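PDB 1WU4: reducing end xylose-releasing exo-oligoxylanase from Bacillus halodurans, which hydrolyses xylo-oligosaccharides of three or more units with inversion of anomeric configuration, releasing xylose from the reducing end. Local coordinates for residues 258-261 against 262-266. The protein carries 1 engineered substitution. Sequence-based numbering, arbitrary orientation.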
loop_
_atom_site.group_PDB
_atom_site.type_symbol
_atom_site.label_atom_id
_atom_site.label_comp_id
_atom_site.label_asym_id
_atom_site.label_seq_id
_atom_site.Cartn_x
_atom_site.Cartn_y
_atom_site.Cartn_z
ATOM N N GLY A 258 -13.514 -13.653 -0.684
ATOM C CA GLY A 258 -14.438 -12.990 0.218
ATOM C C GLY A 258 -14.149 -13.107 1.702
ATOM O O GLY A 258 -15.028 -12.836 2.516
ATOM N N HIS A 259 -12.925 -13.475 2.069
ATOM C CA HIS A 259 -12.583 -13.639 3.476
ATOM C C HIS A 259 -11.409 -12.767 3.907
ATOM O O HIS A 259 -10.871 -11.994 3.109
ATOM C CB HIS A 259 -12.282 -15.116 3.742
ATOM C CG HIS A 259 -13.317 -16.040 3.179
ATOM N ND1 HIS A 259 -14.627 -16.032 3.605
ATOM C CD2 HIS A 259 -13.251 -16.951 2.182
ATOM C CE1 HIS A 259 -15.326 -16.899 2.891
ATOM N NE2 HIS A 259 -14.514 -17.469 2.019
ATOM N N PHE A 260 -11.035 -12.873 5.179
ATOM C CA PHE A 260 -9.917 -12.099 5.705
ATOM C C PHE A 260 -8.644 -12.873 5.413
ATOM O O PHE A 260 -8.357 -13.889 6.051
ATOM C CB PHE A 260 -10.052 -11.887 7.214
ATOM C CG PHE A 260 -9.014 -10.961 7.785
ATOM C CD1 PHE A 260 -9.072 -9.593 7.532
ATOM C CD2 PHE A 260 -7.968 -11.454 8.557
ATOM C CE1 PHE A 260 -8.106 -8.729 8.038
ATOM C CE2 PHE A 260 -6.993 -10.598 9.067
ATOM C CZ PHE A 260 -7.064 -9.232 8.808
ATOM N N PHE A 261 -7.892 -12.396 4.428
ATOM C CA PHE A 261 -6.655 -13.049 4.044
ATOM C C PHE A 261 -5.630 -12.019 3.568
ATOM O O PHE A 261 -5.764 -10.826 3.836
ATOM C CB PHE A 261 -6.928 -14.104 2.962
ATOM C CG PHE A 261 -5.992 -15.289 3.015
ATOM C CD1 PHE A 261 -5.327 -15.714 1.872
ATOM C CD2 PHE A 261 -5.790 -15.989 4.205
ATOM C CE1 PHE A 261 -4.474 -16.817 1.909
ATOM C CE2 PHE A 261 -4.937 -17.094 4.250
ATOM C CZ PHE A 261 -4.279 -17.507 3.099
ATOM N N SER A 262 -4.622 -12.488 2.843
ATOM C CA SER A 262 -3.520 -11.651 2.369
ATOM C C SER A 262 -3.784 -10.192 1.994
ATOM O O SER A 262 -3.140 -9.297 2.535
ATOM C CB SER A 262 -2.815 -12.368 1.220
ATOM O OG SER A 262 -2.476 -13.686 1.620
ATOM N N ASP A 263 -4.700 -9.939 1.065
ATOM C CA ASP A 263 -4.996 -8.561 0.666
ATOM C C ASP A 263 -5.485 -7.723 1.846
ATOM O O ASP A 263 -5.036 -6.592 2.055
ATOM C CB ASP A 263 -6.091 -8.532 -0.409
ATOM C CG ASP A 263 -5.561 -8.750 -1.812
ATOM O OD1 ASP A 263 -4.570 -9.486 -1.982
ATOM O OD2 ASP A 263 -6.161 -8.192 -2.756
ATOM N N SER A 264 -6.411 -8.307 2.604
ATOM C CA SER A 264 -7.064 -7.676 3.750
ATOM C C SER A 264 -6.164 -7.073 4.813
ATOM O O SER A 264 -6.527 -6.080 5.443
ATOM C CB SER A 264 -7.974 -8.687 4.457
ATOM O OG SER A 264 -8.793 -9.396 3.548
ATOM N N TYR A 265 -5.011 -7.688 5.039
ATOM C CA TYR A 265 -4.105 -7.221 6.076
ATOM C C TYR A 265 -3.759 -5.745 5.957
ATOM O O TYR A 265 -3.585 -5.057 6.963
ATOM C CB TYR A 265 -2.820 -8.055 6.070
ATOM C CG TYR A 265 -3.036 -9.550 6.200
ATOM C CD1 TYR A 265 -4.254 -10.073 6.642
ATOM C CD2 TYR A 265 -2.008 -10.445 5.895
ATOM C CE1 TYR A 265 -4.442 -11.449 6.776
ATOM C CE2 TYR A 265 -2.187 -11.819 6.029
ATOM C CZ TYR A 265 -3.401 -12.314 6.466
ATOM O OH TYR A 265 -3.573 -13.670 6.590
ATOM N N ARG A 266 -3.678 -5.254 4.726
ATOM C CA ARG A 266 -3.317 -3.864 4.497
ATOM C C ARG A 266 -4.344 -2.837 4.954
ATOM O O ARG A 266 -4.007 -1.669 5.139
ATOM C CB ARG A 266 -2.981 -3.666 3.021
ATOM C CG ARG A 266 -1.786 -4.504 2.603
ATOM C CD ARG A 266 -1.563 -4.503 1.107
ATOM N NE ARG A 266 -2.690 -5.088 0.392
ATOM C CZ ARG A 266 -2.641 -5.481 -0.875
ATOM N NH1 ARG A 266 -1.516 -5.354 -1.566
ATOM N NH2 ARG A 266 -3.719 -5.994 -1.452
HETATM O O HOH W 1 -5.954 -14.295 7.490
#
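Phe261 N donates to Ser264 OG over 3.3 Å at a nearly straight N-H...O angle of 160°, a side-chain to backbone bond where the chain turns into its helix. Ser264 OG lies beside its own backbone N, which turns the hydroxyl back toward the preceding loop; its main polar partner is Ala241 O, with Phe261 N a second. Tyr265 N makes a weak backbone hydrogen bond to Phe261 O (3.4 Å). That carbonyl oxygen also sits 3.2 Å above one face of the Tyr265 ring, displaced toward the rim. The Phe261 side chain runs alongside Tyr265, pointing the same way, with Ser262 OG 3.5 Å from its CD1 and Arg305 in cation-pi contact. Phe260, with CG anti to the backbone N (chi1 -173°), lays its ring across Ser264 CB, 3.4 Å from CD1, and the Tyr265 edge, where CE2 meets Tyr265 CE1 at 3.5 Å. The two ring planes are 52° apart. A water in line with the Tyr265 ring plane accepts from Tyr265 OH at 2.6 Å and donates to Phe260 O; Ser317 OG also bonds this hydroxyl. Arg266 NE donates to Asp263 O, and its NH2 pairs with Asp263 OD2 at 3.5 Å, while NH1 bridges to Glu70; Asp263 is probably the catalytic proton acceptor and Glu70 the proton donor. The turn leads into helix 265-278 of the (alpha/alpha)6 barrel, with Phe260 and Tyr265 packing on Leu323 of helix 320-329.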